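Local coordinates for starch synthase I (Hordeum vulgare, PDB 4HLN), which belongs to the starch synthase family of glycosyltransferases and folds into two halves, each built around a Rossmann-like sheet, at residues E248-L253 with C264-N269; V276-A281 with L316-E321; H300-Q305 with Q376-L381; R430-P435 with Q471-G476; P463-E468 with W581-A586. One frame throughout, in Å; residues are numbered along the deposited sequence.

Contact 1. Residues E248-L253 with C264-N269; sequences EAPLIL and CMFVVN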
# COMPACT_ATOMS: atom_id res chain seq x y z
N GLU A 248 -14.34 -17.65 -12.72
CA GLU A 248 -15.25 -17.80 -13.85
C GLU A 248 -15.33 -16.59 -14.78
O GLU A 248 -15.53 -16.75 -15.99
CB GLU A 248 -16.65 -18.16 -13.33
CG GLU A 248 -16.71 -19.58 -12.85
CD GLU A 248 -16.38 -20.56 -13.98
OE1 GLU A 248 -17.10 -20.53 -15.00
OE2 GLU A 248 -15.41 -21.35 -13.84
N ALA A 249 -15.19 -15.40 -14.23
CA ALA A 249 -15.45 -14.19 -15.01
C ALA A 249 -14.70 -14.15 -16.35
O ALA A 249 -15.29 -13.87 -17.40
CB ALA A 249 -15.18 -12.94 -14.17
N PRO A 250 -13.39 -14.43 -16.32
CA PRO A 250 -12.57 -14.37 -17.54
C PRO A 250 -12.94 -15.43 -18.57
O PRO A 250 -12.60 -15.32 -19.74
CB PRO A 250 -11.14 -14.61 -17.02
CG PRO A 250 -11.20 -14.29 -15.57
CD PRO A 250 -12.58 -14.70 -15.12
N LEU A 251 -13.65 -16.46 -18.11
CA LEU A 251 -14.07 -17.53 -18.99
C LEU A 251 -15.47 -17.34 -19.57
O LEU A 251 -15.79 -17.94 -20.59
CB LEU A 251 -14.02 -18.86 -18.26
CG LEU A 251 -12.70 -19.25 -17.61
CD1 LEU A 251 -12.86 -20.48 -16.69
CD2 LEU A 251 -11.65 -19.50 -18.65
N ILE A 252 -16.31 -16.53 -18.93
CA ILE A 252 -17.71 -16.47 -19.37
C ILE A 252 -18.31 -15.12 -19.70
O ILE A 252 -19.37 -15.06 -20.32
CB ILE A 252 -18.67 -17.16 -18.38
CG1 ILE A 252 -18.73 -16.39 -17.06
CG2 ILE A 252 -18.30 -18.64 -18.20
CD1 ILE A 252 -19.86 -16.84 -16.20
N LEU A 253 -17.66 -14.04 -19.28
CA LEU A 253 -18.21 -12.72 -19.58
C LEU A 253 -17.74 -12.20 -20.95
O LEU A 253 -16.56 -11.94 -21.16
CB LEU A 253 -17.88 -11.73 -18.47
CG LEU A 253 -18.53 -12.07 -17.12
CD1 LEU A 253 -18.28 -10.98 -16.10
CD2 LEU A 253 -20.02 -12.28 -17.27
N CYS A 264 -4.37 -14.89 -18.34
CA CYS A 264 -4.53 -13.72 -17.50
C CYS A 264 -3.52 -13.62 -16.39
O CYS A 264 -3.00 -14.63 -15.89
CB CYS A 264 -5.93 -13.70 -16.93
SG CYS A 264 -7.12 -13.48 -18.25
N MET A 265 -3.22 -12.39 -16.01
CA MET A 265 -2.55 -12.17 -14.75
C MET A 265 -3.64 -11.82 -13.73
O MET A 265 -4.32 -10.79 -13.86
CB MET A 265 -1.48 -11.08 -14.86
CG MET A 265 -0.78 -10.77 -13.50
SD MET A 265 0.01 -12.16 -12.63
CE MET A 265 1.39 -12.48 -13.72
N PHE A 266 -3.84 -12.71 -12.76
CA PHE A 266 -4.72 -12.41 -11.65
C PHE A 266 -3.92 -11.70 -10.57
O PHE A 266 -2.93 -12.22 -10.10
CB PHE A 266 -5.30 -13.68 -11.06
CG PHE A 266 -6.26 -14.37 -11.95
CD1 PHE A 266 -7.62 -14.20 -11.77
CD2 PHE A 266 -5.82 -15.20 -12.96
CE1 PHE A 266 -8.53 -14.86 -12.59
CE2 PHE A 266 -6.71 -15.86 -13.77
CZ PHE A 266 -8.07 -15.69 -13.59
N VAL A 267 -4.36 -10.49 -10.21
CA VAL A 267 -3.79 -9.77 -9.08
C VAL A 267 -4.76 -9.84 -7.91
O VAL A 267 -5.77 -9.12 -7.88
CB VAL A 267 -3.55 -8.30 -9.42
CG1 VAL A 267 -2.96 -7.59 -8.23
CG2 VAL A 267 -2.62 -8.20 -10.59
N VAL A 268 -4.47 -10.71 -6.96
CA VAL A 268 -5.37 -10.90 -5.84
C VAL A 268 -4.95 -10.14 -4.57
O VAL A 268 -3.83 -10.22 -4.11
CB VAL A 268 -5.60 -12.38 -5.61
CG1 VAL A 268 -5.83 -13.03 -6.96
CG2 VAL A 268 -4.40 -12.99 -4.94
N ASN A 269 -5.88 -9.37 -4.03
CA ASN A 269 -5.57 -8.45 -2.95
C ASN A 269 -5.99 -9.00 -1.62
O ASN A 269 -7.19 -9.21 -1.37
CB ASN A 269 -6.22 -7.10 -3.19
CG ASN A 269 -5.58 -6.36 -4.33
OD1 ASN A 269 -4.77 -5.46 -4.13
ND2 ASN A 269 -5.90 -6.77 -5.55

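Contact 2. Residues V276-A281 with L316-E321; sequences VPVLLA and LGLPPE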
# COMPACT_ATOMS: atom_id res chain seq x y z
N VAL A 276 -8.16 -17.56 -4.67
CA VAL A 276 -8.12 -17.61 -6.13
C VAL A 276 -6.94 -18.45 -6.67
O VAL A 276 -7.14 -19.35 -7.48
CB VAL A 276 -8.08 -16.18 -6.71
CG1 VAL A 276 -7.61 -16.18 -8.15
CG2 VAL A 276 -9.45 -15.53 -6.56
N PRO A 277 -5.71 -18.15 -6.23
CA PRO A 277 -4.55 -18.91 -6.69
C PRO A 277 -4.62 -20.36 -6.29
O PRO A 277 -4.00 -21.22 -6.94
CB PRO A 277 -3.37 -18.24 -5.99
CG PRO A 277 -3.96 -17.39 -4.93
CD PRO A 277 -5.33 -17.04 -5.33
N VAL A 278 -5.37 -20.65 -5.23
CA VAL A 278 -5.54 -22.05 -4.84
C VAL A 278 -6.48 -22.73 -5.83
O VAL A 278 -6.21 -23.82 -6.31
CB VAL A 278 -6.08 -22.20 -3.39
CG1 VAL A 278 -6.04 -23.66 -2.95
CG2 VAL A 278 -5.27 -21.34 -2.43
N LEU A 279 -7.59 -22.07 -6.14
CA LEU A 279 -8.53 -22.56 -7.13
C LEU A 279 -7.84 -22.85 -8.45
O LEU A 279 -8.00 -23.95 -9.02
CB LEU A 279 -9.67 -21.56 -7.32
CG LEU A 279 -10.58 -21.50 -6.09
CD1 LEU A 279 -11.71 -20.47 -6.24
CD2 LEU A 279 -11.13 -22.90 -5.76
N LEU A 280 -7.08 -21.88 -8.95
CA LEU A 280 -6.38 -22.09 -10.21
C LEU A 280 -5.62 -23.40 -10.17
O LEU A 280 -5.72 -24.23 -11.07
CB LEU A 280 -5.42 -20.94 -10.48
CG LEU A 280 -6.10 -19.59 -10.67
CD1 LEU A 280 -5.06 -18.51 -10.87
CD2 LEU A 280 -7.05 -19.65 -11.84
N ALA A 281 -4.87 -23.59 -9.09
CA ALA A 281 -4.01 -24.75 -8.94
C ALA A 281 -4.76 -26.07 -8.67
O ALA A 281 -4.32 -27.14 -9.08
CB ALA A 281 -2.99 -24.49 -7.85
N LEU A 316 -15.17 -25.39 1.91
CA LEU A 316 -14.57 -24.64 0.80
C LEU A 316 -14.72 -25.32 -0.56
O LEU A 316 -14.39 -24.74 -1.57
CB LEU A 316 -13.09 -24.33 1.08
CG LEU A 316 -12.78 -23.71 2.45
CD1 LEU A 316 -11.28 -23.52 2.64
CD2 LEU A 316 -13.53 -22.39 2.67
N GLY A 317 -15.20 -26.56 -0.57
CA GLY A 317 -15.39 -27.27 -1.83
C GLY A 317 -14.14 -27.60 -2.64
O GLY A 317 -14.25 -27.90 -3.82
N LEU A 318 -12.97 -27.54 -2.01
CA LEU A 318 -11.74 -28.03 -2.62
C LEU A 318 -11.54 -29.50 -2.32
O LEU A 318 -12.14 -30.04 -1.40
CB LEU A 318 -10.54 -27.29 -2.04
CG LEU A 318 -10.46 -25.79 -2.27
CD1 LEU A 318 -9.46 -25.21 -1.30
CD2 LEU A 318 -10.05 -25.50 -3.71
N PRO A 319 -10.67 -30.17 -3.09
CA PRO A 319 -10.40 -31.58 -2.78
C PRO A 319 -9.58 -31.76 -1.50
O PRO A 319 -8.91 -30.84 -1.05
CB PRO A 319 -9.61 -32.07 -4.01
CG PRO A 319 -9.95 -31.07 -5.10
CD PRO A 319 -10.10 -29.76 -4.38
N PRO A 320 -9.62 -32.95 -0.91
CA PRO A 320 -8.94 -33.23 0.36
C PRO A 320 -7.42 -33.06 0.36
O PRO A 320 -6.88 -32.70 1.41
CB PRO A 320 -9.31 -34.69 0.62
CG PRO A 320 -10.64 -34.85 -0.08
CD PRO A 320 -10.45 -34.09 -1.35
N GLU A 321 -6.75 -33.32 -0.76
CA GLU A 321 -5.28 -33.29 -0.82
C GLU A 321 -4.78 -31.88 -0.65
O GLU A 321 -3.61 -31.66 -0.29
CB GLU A 321 -4.77 -33.80 -2.18
CG GLU A 321 -5.54 -34.99 -2.72
CD GLU A 321 -6.79 -34.57 -3.46
OE1 GLU A 321 -6.67 -33.78 -4.43
OE2 GLU A 321 -7.90 -35.03 -3.08

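Contact 3. Residues H300-Q305 with Q376-L381; sequences HNLAHQ and QGLNEL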
# COMPACT_ATOMS: atom_id res chain seq x y z
N HIS A 300 -1.40 -5.93 1.67
CA HIS A 300 -1.38 -4.62 2.28
C HIS A 300 -1.23 -4.71 3.81
O HIS A 300 -0.70 -3.80 4.44
CB HIS A 300 -2.63 -3.83 1.88
CG HIS A 300 -2.78 -3.64 0.41
ND1 HIS A 300 -3.66 -4.39 -0.35
CD2 HIS A 300 -2.14 -2.82 -0.46
CE1 HIS A 300 -3.57 -4.03 -1.61
NE2 HIS A 300 -2.66 -3.07 -1.71
N ASN A 301 -1.69 -5.81 4.39
CA ASN A 301 -1.48 -6.05 5.82
C ASN A 301 -1.35 -7.53 6.16
O ASN A 301 -1.78 -8.39 5.39
CB ASN A 301 -2.63 -5.46 6.64
CG ASN A 301 -3.86 -6.33 6.61
OD1 ASN A 301 -3.99 -7.28 7.40
ND2 ASN A 301 -4.78 -6.04 5.69
N LEU A 302 -0.79 -7.80 7.34
CA LEU A 302 -0.53 -9.13 7.84
C LEU A 302 -1.38 -9.46 9.07
O LEU A 302 -1.31 -10.56 9.60
CB LEU A 302 0.95 -9.27 8.20
CG LEU A 302 1.93 -9.18 7.04
CD1 LEU A 302 3.37 -9.50 7.49
CD2 LEU A 302 1.50 -10.16 5.98
N ALA A 303 -2.16 -8.49 9.52
CA ALA A 303 -3.02 -8.69 10.69
C ALA A 303 -4.17 -9.64 10.40
O ALA A 303 -4.46 -10.52 11.21
CB ALA A 303 -3.57 -7.36 11.15
N HIS A 304 -4.82 -9.45 9.26
CA HIS A 304 -6.01 -10.22 8.89
C HIS A 304 -5.72 -11.22 7.80
O HIS A 304 -5.61 -10.87 6.63
CB HIS A 304 -7.14 -9.29 8.48
CG HIS A 304 -7.31 -8.15 9.41
ND1 HIS A 304 -6.62 -6.96 9.26
CD2 HIS A 304 -8.03 -8.02 10.55
CE1 HIS A 304 -6.94 -6.15 10.25
NE2 HIS A 304 -7.79 -6.77 11.04
N GLN A 305 -5.62 -12.48 8.20
CA GLN A 305 -5.14 -13.54 7.34
C GLN A 305 -6.26 -14.46 6.88
O GLN A 305 -6.02 -15.42 6.17
CB GLN A 305 -4.06 -14.31 8.08
CG GLN A 305 -2.95 -13.39 8.54
CD GLN A 305 -1.79 -14.11 9.20
OE1 GLN A 305 -1.75 -15.34 9.26
NE2 GLN A 305 -0.83 -13.35 9.69
N GLN A 376 5.60 -15.03 13.61
CA GLN A 376 6.80 -15.67 13.10
C GLN A 376 6.52 -16.75 12.06
O GLN A 376 7.31 -16.94 11.13
CB GLN A 376 7.59 -16.26 14.25
CG GLN A 376 8.99 -16.65 13.88
CD GLN A 376 9.74 -17.24 15.06
OE1 GLN A 376 10.08 -18.42 15.07
NE2 GLN A 376 9.99 -16.40 16.09
N GLY A 377 5.40 -17.45 12.21
CA GLY A 377 5.07 -18.55 11.31
C GLY A 377 4.97 -18.04 9.89
O GLY A 377 5.60 -18.54 8.95
N LEU A 378 4.17 -16.99 9.73
CA LEU A 378 3.96 -16.40 8.43
C LEU A 378 5.25 -15.81 7.89
O LEU A 378 5.51 -15.87 6.70
CB LEU A 378 2.89 -15.31 8.52
CG LEU A 378 2.42 -14.82 7.14
CD1 LEU A 378 1.91 -15.99 6.30
CD2 LEU A 378 1.34 -13.77 7.27
N ASN A 379 6.06 -15.21 8.76
CA ASN A 379 7.29 -14.59 8.32
C ASN A 379 8.27 -15.59 7.68
O ASN A 379 8.88 -15.32 6.65
CB ASN A 379 7.94 -13.85 9.47
CG ASN A 379 8.93 -12.79 9.00
OD1 ASN A 379 9.34 -12.79 7.84
ND2 ASN A 379 9.30 -11.89 9.91
N GLU A 380 8.41 -16.75 8.30
CA GLU A 380 9.29 -17.77 7.75
C GLU A 380 8.76 -18.28 6.42
O GLU A 380 9.52 -18.58 5.49
CB GLU A 380 9.48 -18.90 8.76
CG GLU A 380 10.55 -18.58 9.78
CD GLU A 380 10.24 -19.16 11.15
OE1 GLU A 380 11.03 -18.91 12.09
OE2 GLU A 380 9.21 -19.85 11.28
N LEU A 381 7.44 -18.36 6.32
CA LEU A 381 6.79 -18.76 5.08
C LEU A 381 7.13 -17.79 3.96
O LEU A 381 7.59 -18.19 2.90
CB LEU A 381 5.29 -18.80 5.30
CG LEU A 381 4.55 -19.70 4.33
CD1 LEU A 381 5.18 -21.08 4.36
CD2 LEU A 381 3.10 -19.77 4.72

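Contact 4. Residues R430-P435 with Q471-G476; sequences RELGLP and QFVMLG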
# COMPACT_ATOMS: atom_id res chain seq x y z
N ARG A 430 6.79 32.39 8.70
CA ARG A 430 5.96 33.54 8.99
C ARG A 430 4.52 33.14 9.31
O ARG A 430 3.96 33.55 10.33
CB ARG A 430 6.03 34.57 7.86
CG ARG A 430 7.40 35.25 7.75
CD ARG A 430 7.36 36.49 6.86
NE ARG A 430 8.37 36.42 5.80
CZ ARG A 430 9.55 37.02 5.85
NH1 ARG A 430 9.89 37.74 6.90
NH2 ARG A 430 10.40 36.90 4.85
N GLU A 431 3.93 32.32 8.46
CA GLU A 431 2.58 31.82 8.69
C GLU A 431 2.43 31.11 10.05
O GLU A 431 1.36 31.14 10.67
CB GLU A 431 2.21 30.87 7.57
CG GLU A 431 0.74 30.57 7.43
CD GLU A 431 0.47 29.61 6.26
OE1 GLU A 431 1.40 29.35 5.47
OE2 GLU A 431 -0.68 29.13 6.14
N LEU A 432 3.49 30.45 10.51
CA LEU A 432 3.41 29.67 11.74
C LEU A 432 3.87 30.46 12.96
O LEU A 432 3.69 30.02 14.10
CB LEU A 432 4.23 28.38 11.61
CG LEU A 432 3.80 27.45 10.48
CD1 LEU A 432 4.81 26.36 10.23
CD2 LEU A 432 2.45 26.86 10.77
N GLY A 433 4.48 31.61 12.72
CA GLY A 433 4.92 32.47 13.80
C GLY A 433 6.30 32.08 14.31
O GLY A 433 6.70 32.44 15.43
N LEU A 434 7.03 31.34 13.50
CA LEU A 434 8.37 30.94 13.88
C LEU A 434 9.39 32.01 13.53
O LEU A 434 9.20 32.79 12.58
CB LEU A 434 8.73 29.64 13.18
CG LEU A 434 7.94 28.43 13.66
CD1 LEU A 434 8.15 27.27 12.70
CD2 LEU A 434 8.36 28.06 15.08
N PRO A 435 10.46 32.06 14.32
CA PRO A 435 11.61 32.89 13.95
C PRO A 435 12.06 32.61 12.50
O PRO A 435 12.40 31.47 12.13
CB PRO A 435 12.69 32.47 14.96
CG PRO A 435 12.11 31.26 15.73
CD PRO A 435 10.63 31.43 15.64
N GLN A 471 13.49 23.75 14.32
CA GLN A 471 12.07 24.02 14.39
C GLN A 471 11.30 22.78 13.92
O GLN A 471 11.78 22.02 13.08
CB GLN A 471 11.71 25.25 13.56
CG GLN A 471 12.75 26.36 13.65
CD GLN A 471 12.33 27.60 12.90
OE1 GLN A 471 11.76 27.52 11.81
NE2 GLN A 471 12.59 28.76 13.50
N PHE A 472 10.12 22.58 14.47
CA PHE A 472 9.37 21.37 14.19
C PHE A 472 7.89 21.69 14.13
O PHE A 472 7.29 22.13 15.10
CB PHE A 472 9.62 20.32 15.27
CG PHE A 472 8.85 19.07 15.06
CD1 PHE A 472 9.43 17.98 14.43
CD2 PHE A 472 7.53 18.97 15.47
CE1 PHE A 472 8.71 16.82 14.21
CE2 PHE A 472 6.81 17.80 15.25
CZ PHE A 472 7.40 16.73 14.62
N VAL A 473 7.29 21.47 12.97
CA VAL A 473 5.87 21.69 12.85
C VAL A 473 5.20 20.38 12.49
O VAL A 473 5.64 19.66 11.59
CB VAL A 473 5.53 22.74 11.79
CG1 VAL A 473 6.25 22.44 10.47
CG2 VAL A 473 4.02 22.81 11.58
N MET A 474 4.13 20.05 13.20
CA MET A 474 3.35 18.92 12.78
C MET A 474 1.92 19.38 12.57
O MET A 474 1.41 20.22 13.30
CB MET A 474 3.47 17.75 13.75
CG MET A 474 2.90 17.99 15.13
SD MET A 474 3.38 16.70 16.29
CE MET A 474 2.59 15.26 15.60
N LEU A 475 1.31 18.86 11.52
CA LEU A 475 -0.07 19.15 11.20
C LEU A 475 -0.81 17.83 11.18
O LEU A 475 -0.37 16.87 10.54
CB LEU A 475 -0.16 19.80 9.81
CG LEU A 475 -1.45 19.55 9.02
CD1 LEU A 475 -2.55 20.46 9.51
CD2 LEU A 475 -1.25 19.74 7.53
N GLY A 476 -1.93 17.79 11.88
CA GLY A 476 -2.77 16.61 11.83
C GLY A 476 -3.88 16.68 12.85
O GLY A 476 -3.93 17.61 13.67

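Contact 5. Residues P463-E468 with W581-A586; sequences PDLMRE and WALRTA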
# COMPACT_ATOMS: atom_id res chain seq x y z
N PRO A 463 11.13 16.03 23.58
CA PRO A 463 11.94 16.70 24.60
C PRO A 463 13.44 16.62 24.29
O PRO A 463 14.15 17.62 24.33
CB PRO A 463 11.60 15.93 25.87
CG PRO A 463 10.21 15.41 25.61
CD PRO A 463 10.23 15.03 24.16
N ASP A 464 13.91 15.43 23.97
CA ASP A 464 15.31 15.23 23.64
C ASP A 464 15.67 15.99 22.36
O ASP A 464 16.83 16.32 22.11
CB ASP A 464 15.56 13.73 23.45
CG ASP A 464 16.96 13.32 23.86
OD1 ASP A 464 17.88 14.16 23.76
OD2 ASP A 464 17.13 12.16 24.29
N LEU A 465 14.65 16.27 21.55
CA LEU A 465 14.84 16.86 20.23
C LEU A 465 14.96 18.38 20.28
O LEU A 465 15.71 18.97 19.50
CB LEU A 465 13.70 16.43 19.30
CG LEU A 465 13.77 16.69 17.79
CD1 LEU A 465 13.18 18.04 17.42
CD2 LEU A 465 15.19 16.55 17.24
N MET A 466 14.21 19.00 21.19
CA MET A 466 14.27 20.44 21.39
C MET A 466 15.56 20.89 22.10
O MET A 466 15.83 22.09 22.20
CB MET A 466 13.05 20.93 22.17
CG MET A 466 11.71 20.47 21.59
SD MET A 466 11.09 21.41 20.17
CE MET A 466 12.18 20.87 18.86
N ARG A 467 16.34 19.94 22.59
CA ARG A 467 17.68 20.24 23.08
C ARG A 467 18.55 20.84 21.96
O ARG A 467 19.60 21.43 22.22
CB ARG A 467 18.35 18.98 23.61
CG ARG A 467 17.86 18.51 24.97
CD ARG A 467 18.53 17.20 25.36
NE ARG A 467 18.44 16.94 26.80
CZ ARG A 467 18.06 15.78 27.33
NH1 ARG A 467 18.01 15.64 28.65
NH2 ARG A 467 17.73 14.76 26.55
N GLU A 468 18.11 20.68 20.72
CA GLU A 468 18.89 21.13 19.58
C GLU A 468 18.28 22.38 18.97
O GLU A 468 17.13 22.73 19.27
CB GLU A 468 18.95 20.03 18.52
CG GLU A 468 19.06 18.62 19.09
CD GLU A 468 20.40 17.96 18.80
OE1 GLU A 468 20.67 16.88 19.38
OE2 GLU A 468 21.17 18.51 17.99
N TRP A 581 18.68 9.40 16.32
CA TRP A 581 19.98 9.23 15.69
C TRP A 581 19.90 9.68 14.23
O TRP A 581 20.68 10.53 13.78
CB TRP A 581 20.47 7.79 15.81
CG TRP A 581 21.76 7.59 15.09
CD1 TRP A 581 23.01 7.86 15.56
CD2 TRP A 581 21.93 7.10 13.75
NE1 TRP A 581 23.95 7.56 14.60
CE2 TRP A 581 23.31 7.09 13.48
CE3 TRP A 581 21.04 6.66 12.76
CZ2 TRP A 581 23.83 6.66 12.26
CZ3 TRP A 581 21.56 6.23 11.55
CH2 TRP A 581 22.94 6.24 11.31
N ALA A 582 18.92 9.15 13.50
CA ALA A 582 18.73 9.52 12.10
C ALA A 582 18.43 11.01 11.90
O ALA A 582 18.97 11.64 10.99
CB ALA A 582 17.64 8.69 11.49
N LEU A 583 17.56 11.56 12.73
CA LEU A 583 17.30 13.00 12.69
C LEU A 583 18.59 13.78 12.83
O LEU A 583 18.86 14.68 12.04
CB LEU A 583 16.35 13.40 13.80
CG LEU A 583 14.90 13.07 13.47
CD1 LEU A 583 13.99 13.63 14.53
CD2 LEU A 583 14.57 13.67 12.14
N ARG A 584 19.38 13.43 13.83
CA ARG A 584 20.62 14.14 14.06
C ARG A 584 21.56 13.95 12.90
O ARG A 584 22.23 14.89 12.47
CB ARG A 584 21.26 13.70 15.36
CG ARG A 584 20.55 14.25 16.57
CD ARG A 584 21.26 13.85 17.83
NE ARG A 584 20.46 14.17 19.02
CZ ARG A 584 19.85 13.26 19.77
NH1 ARG A 584 19.95 11.97 19.47
NH2 ARG A 584 19.14 13.65 20.83
N THR A 585 21.60 12.74 12.36
CA THR A 585 22.45 12.48 11.21
C THR A 585 22.06 13.39 10.04
O THR A 585 22.92 13.96 9.37
CB THR A 585 22.36 11.02 10.79
OG1 THR A 585 22.75 10.19 11.90
CG2 THR A 585 23.26 10.74 9.59
N ALA A 586 20.76 13.53 9.80
CA ALA A 586 20.30 14.33 8.68
C ALA A 586 20.55 15.81 8.96
O ALA A 586 21.01 16.54 8.09
CB ALA A 586 18.82 14.07 8.40

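Contact 1. Residues E248-L253 with C264-N269
With chi1 at -69°, CG of Phe266 stands anti to its own carbonyl carbon and beside the backbone N, and this swings the ring out of strand 264-269 until its far end meets the ring of Pro250. The meeting is a small piece of the alpha/beta layering of the N-terminal Rossmann-like half: the last turn of helix 235-252 lies over one face of the sheet, and the chain returns through a short loop to enter the strand 264-269. Pro250 CG sits 4.0 Å from both Phe266 CZ and Phe266 CE1, so the proline carbon lies about equally near these two ring atoms and comes to the ring obliquely. Two residues earlier on the strand, Cys264 points toward the helix, and its SG adds a looser apolar touch to Pro250 CB. Residues of the alternate parity turn to the other side of the sheet, where Met265 and Val267 pack on helix 611-627. Tyr290 meets the Phe266 ring edge-to-face and touches Pro250 as well. Around the proline the helix is kinked: Pro250 N has no hydrogen to donate, and Leu251 N bonds Glu248 O, three residues back, instead of making the regular helical bond. The turn is nevertheless closed behind it by one carbonyl oxygen, Ala249 O, which accepts from Ile252 N at 3.2 Å and from Leu253 N at 3.0 Å.

Contact 2. Residues V276-A281 with L316-E321
The shortest polar bond behind the meeting of Val278 and Leu279 with Leu318 is a helical one, from Leu280 N to Val276 O at 2.9 Å; between the two segments themselves the contact is wholly apolar. Leu318 supplies the fork. Its CD1 faces Val278 CG1 at 4.1 Å, while its CD2 meets Leu279 CD2 at 3.5 Å, so one isobutyl group is shared between two consecutive residues of the helix. Both helical side chains cross that of Leu318 at about a right angle. Val278 sets out directly toward the loop, and its chi1 of -171° turns CG1 anti to the backbone N, which makes that methyl the one to touch. Leu279 leaves the helix at a slant to the loop, and only its CD2 tip makes the contact. Helix 276-284 is the connection in a beta-alpha-beta crossover of the N-terminal Rossmann-like half, running between the parallel neighbours 264-269 and 294-299. Its inner side rests on the sheet, with Val276 and Leu280 against Phe266; Leu318 comes to the flank, from the loop that leads into helix 323-326. That loop is held by tyrosine hydroxyls on either side of Leu318: Tyr244 OH bonds Leu316 O, and Tyr313 OH bonds Pro319 O. Tyr244 also packs on Leu279, and thus borders both sides of the contact, while Tyr313 packs on the side chain of Leu318.

Contact 3. Residues H300-Q305 with Q376-L381
Leu302 and Leu378 make the apolar part of this contact, CD2 of Leu302 lying 3.8 Å from CD2 of Leu378 as the two side chains approach each other at a slant. Leu378 reaches across from the first turn of helix 376-384 with CG anti to the backbone N (chi1 -169°), and its CD2 methyl alone serves both partners on the loop. The second is the amide of Gln305, which arrives from the opposite direction to Leu378; its CD is 3.7 Å from Leu378 CD2. A polar group is therefore laid against a methyl, and its hydrogen-bonding needs are met by other atoms. Gln305 NE2 donates to Leu302 O at 2.8 Å, nearly straight at 170° and lying in the carbonyl plane, and it donates again to Gly374 O, at the end of helix 367-374. Gln305 OE1 accepts from Asn346 ND2, so bonds at both ends of the amide fix its rotation. Further polar order belongs to the loop itself. Asn301 OD1 accepts from His304 N at 3.0 Å, an Asx motif, and His304 ND1 reaches the same oxygen at 3.2 Å from above the carbonyl plane. The loop 300-305 leaves strand 294-299 of the N-terminal sheet and leads to strand 307-309. Helices 367-374 and 347-354 border it at Leu302 and Gln305, while Phe524 touches Leu302 and Pro526 touches His300, both from loops of the C-terminal half.

Contact 4. Residues R430-P435 with Q471-G476
Leu434 covers one face of the Gln471 amide, with CB and CD1 both on that side, while Pro435 O lies in the amide plane beyond NE2. The setting is the C-terminal Rossmann-like half, where helix 419-432 ends over the parallel sheet and strand 471-476 runs beneath it. Gln471 NE2 donates to Pro435 O at 3.0 Å with an angle of 162°, meeting the carbonyl in its plane and on a lone pair. The other end of the amide, OE1, accepts from Gln429 NE2, in the last turn of helix 419-432, so this buried glutamine ties the helix and the segment after it to the start of the strand. Pro435 CG also passes 3.4 Å from Gln471 NE2, the two side chains sliding by each other in opposite directions. Between Leu432 and Leu434 the helix closes with a Schellman motif: Gly433 has a phi of 85°, and Gly433 N bonds Arg430 O at 3.1 Å. Arg498, from the neighbouring strand 497-501, binds Leu432 O and Gly433 O, where its positive charge would probably offset the partial negative charge of the helix C-terminal end. The apolar contact is narrow, Leu432 CD1 meeting Val473 CG2 at 3.9 Å.

Contact 5. Residues P463-E468 with W581-A586
The C-terminal part of helix 455-466 and a middle turn of helix 576-592 lie side by side, Leu465 and Leu583 being the nearest pair with CA atoms 8.8 Å apart. Both helices belong to the C-terminal Rossmann-like half, and a salt-bridge network of Asp464, Arg467, Glu468 and Arg584 spans them. Arg584 is its centre: the chain is extended from CG to NE, carrying the guanidinium across to two carboxylates that both sit at its edge. Arg584 NE donates to Glu468 OE1 at 2.7 Å and 161°, with the oxygen close to the guanidinium plane but the donor well above the carboxylate plane. Arg584 NH2 forms a longer salt bridge to Asp464 OD1, 3.2 Å away, the two flat groups being turned 69° apart. Asp464 OD1 is shared, since Arg467 NH2 also reaches it at 2.9 Å, from above the carboxylate; the acid probably screens the two arginines from each other. Beside these charges the apolar contact is slight, Leu465 CD2 to Leu583 CD1 at 4.2 Å. The chain at Met466 and Glu468 is held by Lys496 NZ, which bonds the carbonyl O of each. Helix 576-592 also lines the glycan pocket through Thr585, which touches a bound alpha-D-glucopyranose. Thr585 OG1 donates to Trp581 O at 2.8 Å and lies 3.5 Å above the centre of the Trp581 ring.

In the fold
Contacts 1, 2 and 3 belong to the N-terminal half, contacts 4 and 5 to the C-terminal one. Contacts 1 and 2 share the same interior: strand 264-269 leads into and packs against helix 276-284, and both contacts are buried and apolar. Contact 3, nearer the centre of the chain, mixes leucine packing with a bonded amide at the junction of the halves; it touches contact 1 where Asn269 meets His300. Contacts 4 and 5 have centres about 17 Å apart and are linked by the chain, helix 455-466 leading into strand 471-476. Contact 4 is buried, with one side-chain amide hydrogen-bonded across to a backbone carbonyl, whereas the partly buried contact 5 relies on charge near the surface.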